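Local structure of putative drug/sodium antiporter (Escherichia coli, 4Z3N) at residues A21-D25 and T315-N320; L31-A36 and A312-V316; M92-L96 and R107-L112; V114-I118 and I252-L257; W321-V326 and L460-N464. The protein is a MATE-family membrane transporter linked to transport of the genotoxin colibactin, probably working as an antiporter across the cell membrane. All coordinates share one frame; numbering follows the deposited sequence.

Contact 1 of 5, residues A21-D25 and T315-N320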
# COMPACT_ATOMS: atom_id res chain seq x y z
N ALA A 21 20.77 15.26 2.34
CA ALA A 21 21.71 15.60 1.27
C ALA A 21 21.34 15.13 -0.13
O ALA A 21 20.91 13.99 -0.33
CB ALA A 21 23.08 15.05 1.63
N GLY A 22 21.53 16.02 -1.11
CA GLY A 22 21.34 15.72 -2.52
C GLY A 22 19.93 16.03 -3.00
O GLY A 22 19.59 15.83 -4.18
N MET A 23 19.11 16.53 -2.08
CA MET A 23 17.69 16.75 -2.33
C MET A 23 17.43 17.77 -3.44
O MET A 23 16.70 17.50 -4.40
CB MET A 23 17.00 17.20 -1.04
CG MET A 23 15.50 17.46 -1.19
SD MET A 23 14.51 16.03 -1.72
CE MET A 23 14.65 14.96 -0.29
N PHE A 24 17.98 18.96 -3.26
CA PHE A 24 17.77 20.04 -4.21
C PHE A 24 18.75 20.05 -5.39
O PHE A 24 18.36 20.40 -6.50
CB PHE A 24 17.76 21.36 -3.44
CG PHE A 24 16.82 21.32 -2.26
CD1 PHE A 24 15.44 21.29 -2.46
CD2 PHE A 24 17.31 21.21 -0.97
CE1 PHE A 24 14.56 21.20 -1.40
CE2 PHE A 24 16.44 21.12 0.12
CZ PHE A 24 15.06 21.11 -0.10
N ASP A 25 20.02 19.76 -5.15
CA ASP A 25 20.98 19.79 -6.27
C ASP A 25 21.52 18.46 -6.80
O ASP A 25 22.15 18.43 -7.85
CB ASP A 25 22.18 20.69 -5.90
CG ASP A 25 22.95 20.20 -4.67
OD1 ASP A 25 22.54 19.20 -4.03
OD2 ASP A 25 23.99 20.82 -4.34
N THR A 315 8.51 12.36 -0.98
CA THR A 315 9.43 13.27 -0.33
C THR A 315 10.21 14.19 -1.27
O THR A 315 10.36 15.39 -0.99
CB THR A 315 10.42 12.48 0.46
OG1 THR A 315 9.72 11.42 1.13
CG2 THR A 315 11.12 13.38 1.46
N VAL A 316 10.69 13.64 -2.38
CA VAL A 316 11.48 14.41 -3.33
C VAL A 316 10.60 15.39 -4.11
O VAL A 316 10.97 16.55 -4.31
CB VAL A 316 12.25 13.49 -4.30
CG1 VAL A 316 12.88 14.32 -5.41
CG2 VAL A 316 13.30 12.69 -3.54
N VAL A 317 9.42 14.93 -4.54
CA VAL A 317 8.49 15.81 -5.22
C VAL A 317 7.96 16.85 -4.25
O VAL A 317 7.96 18.04 -4.55
CB VAL A 317 7.30 15.06 -5.85
CG1 VAL A 317 6.26 16.05 -6.41
CG2 VAL A 317 7.80 14.08 -6.93
N GLY A 318 7.53 16.39 -3.08
CA GLY A 318 6.96 17.30 -2.09
C GLY A 318 7.91 18.42 -1.67
O GLY A 318 7.50 19.59 -1.58
N GLN A 319 9.17 18.07 -1.40
CA GLN A 319 10.17 19.02 -0.93
C GLN A 319 10.69 19.95 -2.03
O GLN A 319 10.85 21.15 -1.81
CB GLN A 319 11.34 18.28 -0.29
CG GLN A 319 11.05 17.84 1.16
CD GLN A 319 12.30 17.59 1.95
OE1 GLN A 319 13.39 17.85 1.48
NE2 GLN A 319 12.15 17.09 3.18
N ASN A 320 10.93 19.41 -3.22
CA ASN A 320 11.33 20.28 -4.33
C ASN A 320 10.19 21.18 -4.79
O ASN A 320 10.42 22.27 -5.34
CB ASN A 320 11.83 19.45 -5.50
CG ASN A 320 13.22 18.94 -5.28
OD1 ASN A 320 14.18 19.57 -5.71
ND2 ASN A 320 13.34 17.81 -4.61
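M23 supplies most of the apolar contact, laying its thioether against the last turns of helix 286-322. Its CG stands anti to the backbone N (chi1 -180°), and bends at the next two torsions curl the chain so that SD lies over the helix backbone, 3.8 Å from V316 CA. The same sulfur lies 4.0 Å from V316 CG2, while the terminal M23 CE lies between T315 CG2 and Q319 OE1, 3.6 Å from the latter. F24 is more peripheral: its ring edge, at CE1, meets the carbonyl oxygen Q319 O near the ring plane at 3.7 Å, and M23 CG covers one of its faces.

Residues 21-25 belong to the N-terminal arm, a loop that passes the end of helix 286-322 before entering transmembrane helix 28-56. The arm thus ties the start of the first membrane helix to a helix of the second MatE region, nearly 300 residues later in the chain.

The polar part centres on the amide of N320. Its ND2 donates to V316 O, one turn back, at 2.7 Å, with the acceptor close to the amide plane; V316 O also receives the helical bond from N320 N. The regular donor to M23 O is R328 NE, and N320 ND2 adds a weak bond at 3.4 Å. Q319 crosses M23 at about a right angle, with OE1 3.4 Å from M23 CG, and its NE2 is bonded to G177 O. The hydroxyl of T315 is likewise engaged away from the arm, with Q176 O.

Contact 2 of 5, residues L31-A36 and A312-V316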
# COMPACT_ATOMS: atom_id res chain seq x y z
N LEU A 31 19.65 9.87 -5.16
CA LEU A 31 18.73 10.39 -4.16
C LEU A 31 17.52 9.45 -3.95
O LEU A 31 17.22 9.09 -2.81
CB LEU A 31 18.27 11.79 -4.57
CG LEU A 31 17.21 12.43 -3.68
CD1 LEU A 31 17.67 12.56 -2.22
CD2 LEU A 31 16.73 13.79 -4.26
N LEU A 32 16.85 9.04 -5.02
CA LEU A 32 15.70 8.14 -4.88
C LEU A 32 16.07 6.75 -4.32
O LEU A 32 15.32 6.17 -3.53
CB LEU A 32 14.99 7.98 -6.22
CG LEU A 32 14.17 9.16 -6.71
CD1 LEU A 32 13.79 8.95 -8.17
CD2 LEU A 32 12.93 9.37 -5.86
N LEU A 33 17.22 6.22 -4.73
CA LEU A 33 17.60 4.88 -4.31
C LEU A 33 17.96 4.84 -2.86
O LEU A 33 17.61 3.90 -2.15
CB LEU A 33 18.77 4.36 -5.12
CG LEU A 33 18.42 3.69 -6.43
CD1 LEU A 33 19.70 3.17 -7.05
CD2 LEU A 33 17.40 2.59 -6.17
N ARG A 34 18.70 5.85 -2.41
CA ARG A 34 19.17 5.85 -1.03
C ARG A 34 18.00 6.02 -0.08
O ARG A 34 18.06 5.61 1.08
CB ARG A 34 20.17 6.96 -0.81
CG ARG A 34 19.57 8.18 -0.24
CD ARG A 34 20.49 9.36 -0.47
NE ARG A 34 21.14 9.77 0.76
CZ ARG A 34 22.01 10.77 0.82
NH1 ARG A 34 22.32 11.45 -0.28
NH2 ARG A 34 22.55 11.10 1.99
N MET A 35 16.94 6.64 -0.56
CA MET A 35 15.72 6.77 0.19
C MET A 35 14.82 5.56 0.06
O MET A 35 14.15 5.17 1.02
CB MET A 35 14.98 8.01 -0.26
CG MET A 35 15.69 9.28 0.12
SD MET A 35 14.80 10.70 -0.51
CE MET A 35 13.37 10.72 0.56
N ALA A 36 14.78 4.96 -1.14
CA ALA A 36 13.86 3.84 -1.39
C ALA A 36 14.37 2.52 -0.87
O ALA A 36 13.58 1.63 -0.61
CB ALA A 36 13.55 3.72 -2.86
N ALA A 312 9.67 7.23 -1.82
CA ALA A 312 10.86 8.10 -1.92
C ALA A 312 10.55 9.32 -2.76
O ALA A 312 11.08 10.41 -2.52
CB ALA A 312 12.04 7.34 -2.51
N LEU A 313 9.67 9.12 -3.73
CA LEU A 313 9.33 10.13 -4.71
C LEU A 313 8.42 11.19 -4.11
O LEU A 313 8.48 12.36 -4.51
CB LEU A 313 8.66 9.50 -5.94
CG LEU A 313 8.23 10.51 -7.00
CD1 LEU A 313 9.45 11.18 -7.68
CD2 LEU A 313 7.34 9.86 -8.02
N LEU A 314 7.58 10.78 -3.17
CA LEU A 314 6.70 11.71 -2.47
C LEU A 314 7.52 12.81 -1.74
O LEU A 314 7.28 14.01 -1.88
CB LEU A 314 5.80 10.94 -1.47
CG LEU A 314 4.75 11.83 -0.79
CD1 LEU A 314 3.42 11.63 -1.44
CD2 LEU A 314 4.67 11.55 0.69
N THR A 315 8.51 12.36 -0.98
CA THR A 315 9.43 13.27 -0.33
C THR A 315 10.21 14.19 -1.27
O THR A 315 10.36 15.39 -0.99
CB THR A 315 10.42 12.48 0.46
OG1 THR A 315 9.72 11.42 1.13
CG2 THR A 315 11.12 13.38 1.46
N VAL A 316 10.69 13.64 -2.38
CA VAL A 316 11.48 14.41 -3.33
C VAL A 316 10.60 15.39 -4.11
O VAL A 316 10.97 16.55 -4.31
CB VAL A 316 12.25 13.49 -4.30
CG1 VAL A 316 12.88 14.32 -5.41
CG2 VAL A 316 13.30 12.69 -3.54
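L32 O receives the helical bond from A36 N at 2.7 Å, and the methyl of A312 rests against the same carbonyl, with CB 3.6 Å from L32 O. A312 is the point where the two backbones come nearest: its CA is 5.2 Å from that of A36, and its CB also packs against the CB atoms of A36 and M35. With alanines on both sides, the backbones approach closely here; the axes of the two short segments are 9.5 Å apart and inclined at 126°. Toward L31 and V316 the contact passes to longer side chains. M35 is extended through chi2 and bends only at chi3 (72°), which brings CE against T315 CB at 3.4 Å and leaves SD beside V316 CG2. L31 and V316 reach toward each other tip to tip, CD2 to CG2 at 3.7 Å. L32 CD2 lies alongside the backbone of L313, 3.9 Å from its CA. Across the interface the packing is largely apolar and buried, as expected between transmembrane helices. Helix 326-358 closes one flank, where A335 and A336 touch L32 and A332 touches L313 and V316; M23 of the N-terminal arm lies against L31, and helix 382-399 receives L314.

Contact 3 of 5, residues M92-L96 and R107-L112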
# COMPACT_ATOMS: atom_id res chain seq x y z
N MET A 92 0.37 13.07 5.93
CA MET A 92 1.48 13.57 6.72
C MET A 92 2.70 13.82 5.82
O MET A 92 3.22 14.93 5.78
CB MET A 92 1.81 12.59 7.84
CG MET A 92 2.72 13.17 8.93
SD MET A 92 2.01 14.52 9.91
CE MET A 92 3.26 14.71 11.17
N GLY A 93 3.15 12.79 5.10
CA GLY A 93 4.30 12.89 4.23
C GLY A 93 4.17 14.01 3.21
O GLY A 93 5.12 14.71 2.88
N SER A 94 2.96 14.20 2.69
CA SER A 94 2.77 15.15 1.61
C SER A 94 2.91 16.58 2.15
O SER A 94 3.60 17.43 1.57
CB SER A 94 1.41 14.91 0.95
OG SER A 94 1.17 15.83 -0.09
N LEU A 95 2.28 16.82 3.28
CA LEU A 95 2.16 18.14 3.86
C LEU A 95 3.47 18.61 4.53
O LEU A 95 3.86 19.77 4.42
CB LEU A 95 1.03 18.13 4.87
CG LEU A 95 0.05 19.28 4.78
CD1 LEU A 95 -0.07 19.65 3.34
CD2 LEU A 95 -1.29 18.87 5.34
N LEU A 96 4.13 17.69 5.21
CA LEU A 96 5.36 17.98 5.92
C LEU A 96 6.49 18.28 4.94
O LEU A 96 7.24 19.26 5.09
CB LEU A 96 5.73 16.81 6.84
CG LEU A 96 7.09 16.90 7.56
CD1 LEU A 96 7.12 18.09 8.51
CD2 LEU A 96 7.44 15.61 8.28
N ARG A 107 4.48 25.74 9.92
CA ARG A 107 3.40 24.83 9.58
C ARG A 107 3.79 23.39 9.96
O ARG A 107 2.93 22.57 10.24
CB ARG A 107 3.06 24.94 8.09
CG ARG A 107 2.02 26.01 7.78
CD ARG A 107 1.91 26.27 6.29
NE ARG A 107 1.64 25.05 5.54
CZ ARG A 107 0.43 24.69 5.11
NH1 ARG A 107 -0.62 25.46 5.36
NH2 ARG A 107 0.29 23.56 4.43
N ALA A 108 5.09 23.12 9.97
CA ALA A 108 5.59 21.77 10.24
C ALA A 108 5.16 21.23 11.61
O ALA A 108 4.67 20.10 11.69
CB ALA A 108 7.11 21.74 10.13
N GLN A 109 5.33 22.01 12.67
CA GLN A 109 4.90 21.56 13.98
C GLN A 109 3.37 21.54 14.05
O GLN A 109 2.78 20.69 14.73
CB GLN A 109 5.48 22.42 15.09
CG GLN A 109 5.74 21.63 16.38
CD GLN A 109 5.33 22.37 17.64
OE1 GLN A 109 5.33 23.61 17.67
NE2 GLN A 109 4.96 21.62 18.68
N ARG A 110 2.73 22.48 13.35
CA ARG A 110 1.28 22.45 13.16
C ARG A 110 0.82 21.10 12.59
O ARG A 110 -0.16 20.50 13.06
CB ARG A 110 0.84 23.55 12.20
CG ARG A 110 0.74 24.96 12.73
CD ARG A 110 0.10 25.82 11.64
NE ARG A 110 0.16 27.27 11.90
CZ ARG A 110 0.04 28.20 10.95
NH1 ARG A 110 -0.15 27.85 9.68
NH2 ARG A 110 0.10 29.49 11.28
N ILE A 111 1.53 20.65 11.56
CA ILE A 111 1.12 19.53 10.75
C ILE A 111 1.11 18.26 11.58
O ILE A 111 0.19 17.46 11.47
CB ILE A 111 2.03 19.38 9.50
CG1 ILE A 111 1.56 20.33 8.40
CG2 ILE A 111 2.01 17.96 8.96
CD1 ILE A 111 2.60 20.61 7.32
N LEU A 112 2.13 18.10 12.43
CA LEU A 112 2.21 16.93 13.29
C LEU A 112 0.99 16.94 14.20
O LEU A 112 0.28 15.94 14.36
CB LEU A 112 3.51 16.93 14.10
CG LEU A 112 3.59 16.04 15.34
CD1 LEU A 112 3.23 14.62 15.01
CD2 LEU A 112 4.98 16.09 15.93
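M92, L95 and L96 meet I111 and its neighbours in a helical hairpin: helices 75-101 and 107-132 are joined by a short turn and run back along each other. The two short segments are nearly antiparallel, at 165°, with axes 9.9 Å apart. I111 is the central side chain. Its two branches divide the work, CG2 lying 3.6 Å from M92 SD while CD1 reaches the backbone at L95 O and also packs on L95 CB at 3.8 Å. M92 has CG anti to its own backbone N (chi1 -166°) and one bend at chi2, which throws its methyl across to L112, with CE 3.7 Å from L112 CB. Nearer the turn, where the CA atoms of L96 and A108 come to 5.8 Å, L96 CD1 meets A108 CB at 4.0 Å. L95 CD1 meets the guanidinium of R107 at its edge, 4.1 Å from NH2; K251 NZ, a like charge, lies close to R107 NH1. Helix 250-284 flanks M92 and L95 through F256, and helix 162-177 places L174 against M92, L96 and L112. Such antiparallel packing of consecutive helices beside a short connection is a basic unit of polytopic membrane proteins, MATE transporters included.

Contact 4 of 5, residues V114-I118 and I252-L257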
# COMPACT_ATOMS: atom_id res chain seq x y z
N VAL A 114 -2.04 18.51 13.80
CA VAL A 114 -3.19 18.17 12.98
C VAL A 114 -3.12 16.71 12.51
O VAL A 114 -4.16 16.06 12.38
CB VAL A 114 -3.29 19.10 11.77
CG1 VAL A 114 -4.07 18.45 10.63
CG2 VAL A 114 -3.95 20.40 12.17
N GLY A 115 -1.92 16.20 12.30
CA GLY A 115 -1.73 14.80 11.97
C GLY A 115 -2.20 13.87 13.08
O GLY A 115 -2.92 12.91 12.86
N ILE A 116 -1.80 14.19 14.30
CA ILE A 116 -2.18 13.40 15.47
C ILE A 116 -3.68 13.47 15.74
O ILE A 116 -4.32 12.44 16.01
CB ILE A 116 -1.37 13.86 16.71
CG1 ILE A 116 0.07 13.36 16.58
CG2 ILE A 116 -1.99 13.33 18.00
CD1 ILE A 116 1.02 14.00 17.55
N ILE A 117 -4.25 14.68 15.66
CA ILE A 117 -5.68 14.90 15.92
C ILE A 117 -6.56 14.14 14.93
O ILE A 117 -7.58 13.55 15.30
CB ILE A 117 -6.03 16.40 15.87
CG1 ILE A 117 -5.47 17.13 17.10
CG2 ILE A 117 -7.55 16.61 15.77
CD1 ILE A 117 -5.80 18.60 17.14
N ILE A 118 -6.15 14.17 13.67
CA ILE A 118 -6.87 13.46 12.61
C ILE A 118 -6.84 11.96 12.88
O ILE A 118 -7.84 11.25 12.74
CB ILE A 118 -6.26 13.80 11.23
CG1 ILE A 118 -6.78 15.15 10.75
CG2 ILE A 118 -6.58 12.72 10.21
CD1 ILE A 118 -5.96 15.79 9.63
N ILE A 252 -6.07 23.74 6.79
CA ILE A 252 -4.98 22.80 6.95
C ILE A 252 -5.48 21.37 7.26
O ILE A 252 -4.81 20.40 6.93
CB ILE A 252 -4.01 23.27 8.04
CG1 ILE A 252 -2.70 22.50 7.94
CG2 ILE A 252 -4.65 23.15 9.43
CD1 ILE A 252 -1.68 22.94 8.93
N TYR A 253 -6.63 21.25 7.91
CA TYR A 253 -7.32 19.97 8.02
C TYR A 253 -7.75 19.53 6.63
O TYR A 253 -7.68 18.34 6.30
CB TYR A 253 -8.53 20.06 8.96
CG TYR A 253 -8.12 20.05 10.41
CD1 TYR A 253 -7.92 18.85 11.08
CD2 TYR A 253 -7.88 21.24 11.09
CE1 TYR A 253 -7.51 18.84 12.40
CE2 TYR A 253 -7.47 21.24 12.41
CZ TYR A 253 -7.29 20.03 13.06
OH TYR A 253 -6.89 20.00 14.38
N ARG A 254 -8.19 20.48 5.82
CA ARG A 254 -8.64 20.21 4.47
C ARG A 254 -7.49 19.70 3.58
O ARG A 254 -7.64 18.70 2.88
CB ARG A 254 -9.26 21.48 3.88
CG ARG A 254 -9.75 21.37 2.44
CD ARG A 254 -10.67 22.52 2.16
NE ARG A 254 -10.97 22.72 0.75
CZ ARG A 254 -11.61 23.79 0.28
NH1 ARG A 254 -12.02 24.74 1.12
NH2 ARG A 254 -11.86 23.91 -1.02
N GLU A 255 -6.35 20.39 3.62
CA GLU A 255 -5.22 20.00 2.82
C GLU A 255 -4.73 18.59 3.19
O GLU A 255 -4.39 17.78 2.32
CB GLU A 255 -4.09 21.02 2.98
CG GLU A 255 -2.81 20.68 2.23
CD GLU A 255 -3.03 20.53 0.72
OE1 GLU A 255 -3.16 21.58 0.04
OE2 GLU A 255 -3.05 19.38 0.22
N PHE A 256 -4.71 18.30 4.49
CA PHE A 256 -4.27 17.02 5.00
C PHE A 256 -5.31 15.94 4.67
O PHE A 256 -4.95 14.81 4.28
CB PHE A 256 -4.05 17.11 6.52
CG PHE A 256 -3.36 15.92 7.12
CD1 PHE A 256 -3.92 14.65 7.05
CD2 PHE A 256 -2.16 16.08 7.80
CE1 PHE A 256 -3.27 13.55 7.61
CE2 PHE A 256 -1.51 14.99 8.36
CZ PHE A 256 -2.07 13.72 8.27
N LEU A 257 -6.58 16.28 4.82
CA LEU A 257 -7.67 15.31 4.67
C LEU A 257 -7.91 14.93 3.22
O LEU A 257 -8.23 13.79 2.92
CB LEU A 257 -8.97 15.85 5.27
CG LEU A 257 -9.17 15.55 6.76
CD1 LEU A 257 -10.53 16.03 7.24
CD2 LEU A 257 -9.00 14.07 7.02
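V114 and I118, one turn apart, pack tightly against the rings of Y253 and F256. V114 places CG2 over one face of Y253, a CH-pi contact 3.8 Å from the ring centroid and 25° off the normal, displaced toward the rim. I118 serves both rings: I118 CG1 sits at the edge of Y253, 3.9 Å from Y253 CD1, while I118 CD1 lies over a face of F256, 3.9 Å from the F256 centroid. F256 reaches across because CG is anti to its backbone N (chi1 -169°), and its CE2 comes to 3.6 Å from G115 CA, where no side chain stands between ring and helix. The outer margin is looser, and the two residues there bury little against the other helix. The exposed I117 crosses the end of Y253 at about a right angle, with I117 CG2 4.0 Å from Y253 CE1, and L257 CD2 meets I118 CG2 at 4.2 Å. The axes of the segments lie 10.7 Å apart and cross at -69°. Helix 75-101 packs beside this crossing: L95 touches E255, and R98 forms a salt bridge with E255, joining the start of helix 250-284 to that preceding membrane helix.

Contact 5 of 5, residues W321-V326 and L460-N464. With CAC (cacodylate ion), chain I.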
# COMPACT_ATOMS: atom_id res chain seq x y z
N TRP A 321 8.97 20.72 -4.60
CA TRP A 321 7.80 21.49 -4.96
C TRP A 321 7.70 22.69 -4.06
O TRP A 321 7.47 23.81 -4.53
CB TRP A 321 6.54 20.64 -4.87
CG TRP A 321 5.28 21.39 -5.09
CD1 TRP A 321 4.46 21.94 -4.15
CD2 TRP A 321 4.65 21.63 -6.36
NE1 TRP A 321 3.37 22.53 -4.74
CE2 TRP A 321 3.46 22.36 -6.10
CE3 TRP A 321 4.97 21.31 -7.67
CZ2 TRP A 321 2.60 22.76 -7.12
CZ3 TRP A 321 4.12 21.73 -8.69
CH2 TRP A 321 2.95 22.44 -8.40
N GLY A 322 7.87 22.46 -2.76
CA GLY A 322 7.87 23.53 -1.77
C GLY A 322 8.99 24.55 -1.99
O GLY A 322 8.80 25.75 -1.80
N HIS A 323 10.15 24.06 -2.40
CA HIS A 323 11.31 24.88 -2.70
C HIS A 323 11.14 25.64 -4.02
O HIS A 323 11.98 26.45 -4.38
CB HIS A 323 12.56 24.00 -2.74
CG HIS A 323 13.85 24.76 -2.63
ND1 HIS A 323 14.37 25.49 -3.67
CD2 HIS A 323 14.73 24.85 -1.61
CE1 HIS A 323 15.52 26.02 -3.29
NE2 HIS A 323 15.77 25.64 -2.05
N GLY A 324 10.06 25.37 -4.75
CA GLY A 324 9.78 26.08 -5.99
C GLY A 324 10.38 25.50 -7.26
O GLY A 324 10.20 26.08 -8.33
N ASN A 325 11.04 24.35 -7.19
CA ASN A 325 11.68 23.82 -8.39
C ASN A 325 10.81 22.74 -9.04
O ASN A 325 10.93 21.56 -8.71
CB ASN A 325 13.06 23.26 -8.01
CG ASN A 325 13.95 22.94 -9.22
OD1 ASN A 325 13.48 22.70 -10.34
ND2 ASN A 325 15.27 22.90 -8.96
N VAL A 326 10.04 23.15 -10.05
CA VAL A 326 9.04 22.30 -10.69
C VAL A 326 9.66 21.32 -11.68
O VAL A 326 9.21 20.20 -11.82
CB VAL A 326 7.99 23.13 -11.44
CG1 VAL A 326 7.00 22.21 -12.16
CG2 VAL A 326 7.29 24.08 -10.50
N LEU A 460 0.44 23.73 -14.33
CA LEU A 460 1.38 23.16 -13.37
C LEU A 460 2.30 24.24 -12.75
O LEU A 460 2.53 24.24 -11.55
CB LEU A 460 2.21 22.06 -14.04
CG LEU A 460 3.12 21.44 -13.00
CD1 LEU A 460 2.32 20.65 -11.95
CD2 LEU A 460 4.24 20.63 -13.65
N LEU A 461 2.80 25.15 -13.59
CA LEU A 461 3.58 26.32 -13.12
C LEU A 461 2.73 27.32 -12.32
O LEU A 461 3.17 27.81 -11.28
CB LEU A 461 4.23 27.02 -14.30
CG LEU A 461 5.37 26.26 -14.98
CD1 LEU A 461 6.06 27.20 -15.94
CD2 LEU A 461 6.38 25.71 -13.97
N ARG A 462 1.52 27.63 -12.77
CA ARG A 462 0.63 28.41 -11.92
C ARG A 462 0.39 27.76 -10.54
O ARG A 462 0.37 28.47 -9.53
CB ARG A 462 -0.71 28.64 -12.59
CG ARG A 462 -1.43 29.80 -11.95
CD ARG A 462 -2.90 29.58 -11.82
NE ARG A 462 -3.49 28.88 -12.95
CZ ARG A 462 -4.48 28.00 -12.81
NH1 ARG A 462 -4.94 27.75 -11.60
NH2 ARG A 462 -4.98 27.37 -13.87
N TRP A 463 0.21 26.44 -10.50
CA TRP A 463 -0.06 25.74 -9.23
C TRP A 463 1.05 25.95 -8.19
O TRP A 463 0.77 26.12 -7.00
CB TRP A 463 -0.23 24.23 -9.47
CG TRP A 463 -1.57 23.81 -9.95
CD1 TRP A 463 -2.68 24.58 -10.05
CD2 TRP A 463 -1.94 22.51 -10.39
NE1 TRP A 463 -3.73 23.84 -10.54
CE2 TRP A 463 -3.30 22.56 -10.75
CE3 TRP A 463 -1.25 21.30 -10.51
CZ2 TRP A 463 -3.99 21.43 -11.22
CZ3 TRP A 463 -1.95 20.18 -10.98
CH2 TRP A 463 -3.30 20.26 -11.33
N ASN A 464 2.29 25.91 -8.67
CA ASN A 464 3.46 26.19 -7.84
C ASN A 464 3.61 27.66 -7.41
O ASN A 464 4.07 27.95 -6.30
CB ASN A 464 4.71 25.74 -8.58
CG ASN A 464 5.89 25.55 -7.66
OD1 ASN A 464 6.86 26.30 -7.71
ND2 ASN A 464 5.79 24.57 -6.76
AS CAC I . -7.40 25.29 -11.25
O1 CAC I . -6.65 25.67 -12.66
O2 CAC I . -7.16 23.58 -10.94
C1 CAC I . -6.70 26.32 -9.77
C2 CAC I . -9.29 25.63 -11.41
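W321 and N464 both set CG anti to the backbone N (chi1 174° and -161°), which sends indole and amide past each other in opposite directions and puts the amide over the indole. N464 ND2 stands 3.1 Å above the ring plane, and the amide is turned steeply to the indole, their planes 74° apart. N464 CB also lies over the six-membered ring, a CH-pi contact 4.0 Å from its centroid. From this position ND2 donates to W321 O at 2.9 Å, with the acceptor nearly in the amide plane.

That oxygen belongs to the end of helix 286-322. G324, with positive phi, closes the helix in a Schellman motif, and its N bonds W321 O at 3.0 Å from the opposite face of the carbonyl plane to ND2. N325 follows as the N-cap of helix 326-358, its OD1 taking R328 N, so N464 of the C-terminal helix 458-467 docks into the corner between two membrane helices.

V326 makes apolar contacts with L460 and L461, CG1 lying 3.5 Å from L460 CD2, and its CG2 also lies against the N464 amide, 3.5 Å from N464 CG. W463 presents CB to the edge of the W321 indole. On the outer side R462 NH2 donates to O1 of a cacodylate ion at 2.7 Å; the ion, probably from the crystallisation liquor, also receives a weak bond from W463 NE1.

Overall arrangement
Contacts 2, 1 and 5 follow one another toward the C-terminal end of helix 286-322. Contacts 1 and 2 share T315 and V316, with centres about 8 Å apart; contact 5, its centre about 12 Å from that of contact 1, joins it through a probable hydrogen bond from N325 N to N320 O (2.9 Å) and through F24 against H323. Contacts 3 and 4 form a second cluster on helix 107-132, which both use, their centres about 9 Å apart. L314 links the clusters, its CD2 3.6 Å from G93 C. A bound monoolein lies about 14, 12 and 13 Å from the side chains of L313, L257 and L460, respectively.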